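Local coordinates for protein ketosynthase (Streptomyces sp. MSC090213JE08, PDB 6KXE) that probably catalyses the decarboxylative condensation of fatty acyl-ACP with malonyl-ACP to give 3-oxoacyl-ACP, holo-ACP and carbon dioxide, at residues T167-A172 against S392-G397; E293-I298 against V385-N390. All coordinates share one frame; numbering follows the deposited sequence.

Contact 1: T167-A172 against S392-G397; sequences TTACAA and SSAFAG. With PPI (propanoic acid), chain C.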
loop_
_atom_site.group_PDB
_atom_site.type_symbol
_atom_site.label_atom_id
_atom_site.label_comp_id
_atom_site.label_asym_id
_atom_site.label_seq_id
_atom_site.Cartn_x
_atom_site.Cartn_y
_atom_site.Cartn_z
ATOM N N THR A 167 -0.693 0.748 -0.649
ATOM C CA THR A 167 -1.291 2.106 -0.792
ATOM C C THR A 167 -0.650 2.777 -2.017
ATOM O O THR A 167 0.009 3.802 -1.864
ATOM C CB THR A 167 -1.199 2.848 0.549
ATOM O OG1 THR A 167 0.183 2.990 0.868
ATOM C CG2 THR A 167 -1.874 2.116 1.676
ATOM N N THR A 168 -0.890 2.232 -3.214
ATOM C CA THR A 168 -0.443 2.853 -4.486
ATOM C C THR A 168 -1.689 3.332 -5.240
ATOM O O THR A 168 -1.763 3.173 -6.483
ATOM C CB THR A 168 0.426 1.881 -5.275
ATOM O OG1 THR A 168 -0.294 0.654 -5.444
ATOM C CG2 THR A 168 1.745 1.595 -4.578
ATOM N N ALA A 169 -2.667 3.832 -4.481
ATOM C CA ALA A 169 -3.812 4.610 -4.987
ATOM C C ALA A 169 -4.487 3.823 -6.130
ATOM O O ALA A 169 -4.827 2.622 -5.918
ATOM C CB ALA A 169 -3.251 5.956 -5.399
ATOM N N CYS A 170 -4.656 4.417 -7.308
ATOM C CA CYS A 170 -5.530 3.872 -8.372
ATOM C C CYS A 170 -4.887 2.693 -9.087
ATOM O O CYS A 170 -5.556 2.151 -9.987
ATOM C CB CYS A 170 -5.924 4.972 -9.342
ATOM S SG CYS A 170 -6.926 6.224 -8.503
ATOM N N ALA A 171 -3.672 2.280 -8.687
ATOM C CA ALA A 171 -3.008 1.069 -9.230
ATOM C C ALA A 171 -2.898 -0.071 -8.200
ATOM O O ALA A 171 -2.325 -1.116 -8.503
ATOM C CB ALA A 171 -1.649 1.468 -9.709
ATOM N N ALA A 172 -3.486 0.101 -7.026
ATOM C CA ALA A 172 -3.175 -0.719 -5.839
ATOM C C ALA A 172 -3.574 -2.190 -6.068
ATOM O O ALA A 172 -2.759 -3.064 -5.774
ATOM C CB ALA A 172 -3.802 -0.096 -4.636
ATOM N N SER A 392 -3.157 -0.333 -15.180
ATOM C CA SER A 392 -3.518 0.580 -14.080
ATOM C C SER A 392 -2.468 1.677 -13.996
ATOM O O SER A 392 -1.272 1.409 -14.237
ATOM C CB SER A 392 -3.729 -0.170 -12.769
ATOM O OG SER A 392 -2.503 -0.522 -12.131
ATOM N N SER A 393 -2.888 2.842 -13.543
ATOM C CA SER A 393 -2.010 4.022 -13.341
ATOM C C SER A 393 -2.496 4.744 -12.110
ATOM O O SER A 393 -3.687 4.570 -11.712
ATOM C CB SER A 393 -2.074 4.964 -14.495
ATOM O OG SER A 393 -1.208 4.529 -15.509
ATOM N N ALA A 394 -1.647 5.561 -11.524
ATOM C CA ALA A 394 -2.077 6.253 -10.308
ATOM C C ALA A 394 -1.374 7.590 -10.165
ATOM O O ALA A 394 -0.370 7.859 -10.851
ATOM C CB ALA A 394 -1.841 5.346 -9.116
ATOM N N PHE A 395 -1.855 8.356 -9.207
ATOM C CA PHE A 395 -1.117 9.524 -8.708
ATOM C C PHE A 395 0.268 9.042 -8.275
ATOM O O PHE A 395 0.464 7.838 -8.037
ATOM C CB PHE A 395 -1.824 10.161 -7.514
ATOM C CG PHE A 395 -2.923 11.120 -7.864
ATOM C CD1 PHE A 395 -3.464 11.181 -9.142
ATOM C CD2 PHE A 395 -3.419 11.967 -6.882
ATOM C CE1 PHE A 395 -4.477 12.093 -9.417
ATOM C CE2 PHE A 395 -4.434 12.867 -7.161
ATOM C CZ PHE A 395 -4.964 12.924 -8.422
ATOM N N ALA A 396 1.199 9.990 -8.184
ATOM C CA ALA A 396 2.622 9.777 -7.824
ATOM C C ALA A 396 3.321 8.896 -8.878
ATOM O O ALA A 396 4.389 8.303 -8.601
ATOM C CB ALA A 396 2.665 9.227 -6.413
ATOM N N GLY A 397 2.813 8.877 -10.112
ATOM C CA GLY A 397 3.503 8.243 -11.253
ATOM C C GLY A 397 3.564 6.738 -11.193
ATOM O O GLY A 397 4.467 6.171 -11.814
HETATM C C1 PPI C . -5.739 7.399 -8.034
HETATM C C2 PPI C . -6.345 8.699 -7.572
HETATM C C3 PPI C . -5.660 9.088 -6.320
HETATM O O1 PPI C . -4.546 7.356 -8.329
#

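Contact 2: E293-I298 against V385-N390; sequences EEIDFI and VRIVQN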
loop_
_atom_site.group_PDB
_atom_site.type_symbol
_atom_site.label_atom_id
_atom_site.label_comp_id
_atom_site.label_asym_id
_atom_site.label_seq_id
_atom_site.Cartn_x
_atom_site.Cartn_y
_atom_site.Cartn_z
ATOM N N GLU A 293 1.578 -9.416 -30.229
ATOM C CA GLU A 293 0.630 -10.066 -31.172
ATOM C C GLU A 293 -0.277 -11.066 -30.447
ATOM O O GLU A 293 -1.321 -11.416 -31.006
ATOM C CB GLU A 293 1.407 -10.814 -32.269
ATOM C CG GLU A 293 2.158 -9.884 -33.212
ATOM C CD GLU A 293 3.409 -9.187 -32.667
ATOM O OE1 GLU A 293 4.004 -9.679 -31.661
ATOM O OE2 GLU A 293 3.784 -8.132 -33.242
ATOM N N GLU A 294 0.120 -11.585 -29.288
ATOM C CA GLU A 294 -0.656 -12.648 -28.593
ATOM C C GLU A 294 -1.710 -12.053 -27.638
ATOM O O GLU A 294 -2.498 -12.822 -27.115
ATOM C CB GLU A 294 0.255 -13.525 -27.755
ATOM C CG GLU A 294 1.355 -14.187 -28.546
ATOM C CD GLU A 294 2.254 -14.986 -27.622
ATOM O OE1 GLU A 294 3.340 -14.484 -27.281
ATOM O OE2 GLU A 294 1.818 -16.063 -27.179
ATOM N N ILE A 295 -1.743 -10.734 -27.441
ATOM C CA ILE A 295 -2.718 -10.102 -26.513
ATOM C C ILE A 295 -4.048 -9.995 -27.247
ATOM O O ILE A 295 -4.110 -9.334 -28.293
ATOM C CB ILE A 295 -2.211 -8.756 -26.003
ATOM C CG1 ILE A 295 -0.885 -8.935 -25.264
ATOM C CG2 ILE A 295 -3.273 -8.042 -25.179
ATOM C CD1 ILE A 295 -0.943 -9.846 -24.085
ATOM N N ASP A 296 -5.077 -10.613 -26.689
ATOM C CA ASP A 296 -6.435 -10.653 -27.283
ATOM C C ASP A 296 -7.191 -9.358 -26.990
ATOM O O ASP A 296 -7.949 -8.921 -27.853
ATOM C CB ASP A 296 -7.144 -11.914 -26.807
ATOM C CG ASP A 296 -6.460 -13.128 -27.399
ATOM O OD1 ASP A 296 -6.225 -13.104 -28.642
ATOM O OD2 ASP A 296 -6.102 -14.041 -26.632
ATOM N N PHE A 297 -7.045 -8.777 -25.799
ATOM C CA PHE A 297 -7.520 -7.404 -25.573
ATOM C C PHE A 297 -6.815 -6.824 -24.360
ATOM O O PHE A 297 -6.177 -7.589 -23.632
ATOM C CB PHE A 297 -9.045 -7.315 -25.405
ATOM C CG PHE A 297 -9.666 -7.783 -24.120
ATOM C CD1 PHE A 297 -10.013 -9.112 -23.933
ATOM C CD2 PHE A 297 -9.978 -6.882 -23.103
ATOM C CE1 PHE A 297 -10.628 -9.529 -22.758
ATOM C CE2 PHE A 297 -10.632 -7.295 -21.955
ATOM C CZ PHE A 297 -10.930 -8.613 -21.764
ATOM N N ILE A 298 -6.999 -5.529 -24.197
ATOM C CA ILE A 298 -6.446 -4.716 -23.085
ATOM C C ILE A 298 -7.630 -4.210 -22.284
ATOM O O ILE A 298 -8.559 -3.611 -22.898
ATOM C CB ILE A 298 -5.583 -3.549 -23.592
ATOM C CG1 ILE A 298 -4.309 -4.044 -24.270
ATOM C CG2 ILE A 298 -5.248 -2.581 -22.443
ATOM C CD1 ILE A 298 -3.592 -2.986 -25.060
ATOM N N VAL A 385 -10.754 -15.625 -26.246
ATOM C CA VAL A 385 -9.913 -14.790 -25.337
ATOM C C VAL A 385 -8.941 -15.718 -24.619
ATOM O O VAL A 385 -9.398 -16.586 -23.845
ATOM C CB VAL A 385 -10.774 -13.995 -24.341
ATOM C CG1 VAL A 385 -9.925 -13.158 -23.404
ATOM C CG2 VAL A 385 -11.790 -13.126 -25.056
ATOM N N ARG A 386 -7.645 -15.557 -24.843
ATOM C CA ARG A 386 -6.644 -16.467 -24.243
ATOM C C ARG A 386 -5.677 -15.690 -23.347
ATOM O O ARG A 386 -5.248 -16.294 -22.371
ATOM C CB ARG A 386 -5.891 -17.219 -25.340
ATOM C CG ARG A 386 -6.806 -18.125 -26.151
ATOM C CD ARG A 386 -6.010 -18.773 -27.267
ATOM N NE ARG A 386 -6.910 -19.633 -28.017
ATOM C CZ ARG A 386 -7.337 -20.823 -27.599
ATOM N NH1 ARG A 386 -6.929 -21.319 -26.438
ATOM N NH2 ARG A 386 -8.175 -21.520 -28.351
ATOM N N ILE A 387 -5.270 -14.488 -23.757
ATOM C CA ILE A 387 -4.257 -13.654 -23.044
ATOM C C ILE A 387 -4.749 -12.214 -23.029
ATOM O O ILE A 387 -5.135 -11.660 -24.088
ATOM C CB ILE A 387 -2.849 -13.780 -23.632
ATOM C CG1 ILE A 387 -2.516 -15.255 -23.891
ATOM C CG2 ILE A 387 -1.851 -13.088 -22.696
ATOM C CD1 ILE A 387 -1.107 -15.536 -24.286
ATOM N N VAL A 388 -4.745 -11.627 -21.834
ATOM C CA VAL A 388 -5.387 -10.319 -21.575
ATOM C C VAL A 388 -4.449 -9.473 -20.717
ATOM O O VAL A 388 -3.798 -10.033 -19.827
ATOM C CB VAL A 388 -6.745 -10.497 -20.901
ATOM C CG1 VAL A 388 -7.392 -9.153 -20.653
ATOM C CG2 VAL A 388 -7.674 -11.381 -21.706
ATOM N N GLN A 389 -4.366 -8.193 -21.057
ATOM C CA GLN A 389 -3.568 -7.183 -20.344
ATOM C C GLN A 389 -4.541 -6.314 -19.562
ATOM O O GLN A 389 -5.498 -5.822 -20.158
ATOM C CB GLN A 389 -2.766 -6.368 -21.348
ATOM C CG GLN A 389 -1.963 -5.233 -20.742
ATOM C CD GLN A 389 -1.219 -4.519 -21.849
ATOM O OE1 GLN A 389 -0.669 -5.148 -22.758
ATOM N NE2 GLN A 389 -1.223 -3.206 -21.797
ATOM N N ASN A 390 -4.256 -6.087 -18.281
ATOM C CA ASN A 390 -5.064 -5.234 -17.377
ATOM C C ASN A 390 -4.176 -4.079 -16.906
ATOM O O ASN A 390 -3.194 -4.327 -16.171
ATOM C CB ASN A 390 -5.580 -6.044 -16.201
ATOM C CG ASN A 390 -6.455 -5.252 -15.262
ATOM O OD1 ASN A 390 -7.456 -4.719 -15.719
ATOM N ND2 ASN A 390 -6.119 -5.242 -13.968
#

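Contact 1: T167-A172 against S392-G397
Cys170 and Phe395 meet through the propanoyl group that the cysteine carries: SG of Cys170 is bonded covalently to C1 of the ligand at 1.7 Å, the length of a thioester, and O1 accepts a nearly straight hydrogen bond (167°) from Phe395 N at 3.0 Å. Cys170 N also lies about 3.1 Å from O1, a placement consistent with the two-amide oxyanion hole of ketosynthases. Phe395 CG stands anti to the carbonyl carbon (chi1 -84°), which brings the ring over the end of the short acyl group; ligand C3 sits 3.6 Å above one face, offset toward the rim. Ala394 CB packs beside ligand O1 at 3.5 Å and against the methyls of the cysteine turn, 4.0 Å from Ala169 CB and 3.9 Å from Ala171 CB. In the second shell, that turn is closed by a hydrogen bond from Ala171 N to Thr168 O. Ser392 OG, between N and carbonyl carbon (chi1 78°), comes within 3.2 Å of Ala171 CB and hydrogen-bonds to Ala400 O. His301 and His336 touch Cys170, as in the Cys-His-His triad of this family. The cysteine loop joins strand 161-166 to helix 172-185, while 392-397 leads from strand 387-394 into strand 398-405; Asn155 of the neighbouring subunit donates a hydrogen bond to Phe395 O, putting the acyl site beside the dimer interface.

Contact 2: E293-I298 against V385-N390
Phe297 packs against Val388 with the valine CG1 3.8 Å from the ring centroid and 13° off its normal, a CH-pi contact over the centre of one face. Val385 CG1 comes to the ring edge instead, 3.8 Å from CE1. Ile387 CG2 meets Ile295 CD1 at 3.6 Å, the side chains crossing at about a right angle. Asp296 adds the polar grip: its OD2 takes Arg386 N at 2.8 Å from above the carboxylate plane and Ile387 N at 3.0 Å on the anti side, while Asp296 N hydrogen-bonds to Ile387 O at 2.8 Å. A parallel bridge pairs Ile298 with Gln389, and Gln389 N donates to Phe297 O at 3.2 Å. With CG anti to the backbone N (chi1 176°), the extended Gln389 chain lies along Ile298. Phe297 N is buried with no partner in the model. Looser are the Glu294 carboxylate, OE2 4.1 Å from Ile387 CD1 and OE1 hydrogen-bonded to Glu291 N, and the exposed Arg386 side chain, salt-bridged to Asp384. This parallel pair, with helix 341-355 on the Phe297 and Val388 face and helices 306-320 and 274-288 on the Ile298 and Gln389 face, fits the alpha-beta-alpha-beta-alpha layering of the thiolase fold.

From the N terminus, the chain reaches the first half of contact 1 at 167-172, after strand 161-166, and meets its partner 392-397 after 219 intervening residues. Within that loop, 293-298 finds 385-390 after 86 residues, so contact 2 is nested inside contact 1 and the two do not cross. The later halves, 385-390 and 392-397, are separated by Asn391 alone and share strand 387-394. This strand therefore pairs near its start with strand 297-299 and carries the acyl-site loop at its far end, the two centres lying about 22 Å apart. Contact 1 joins the loop after strand 161-166 to the end of strand 387-394, while contact 2 joins that strand to 297-299 within the same sheet.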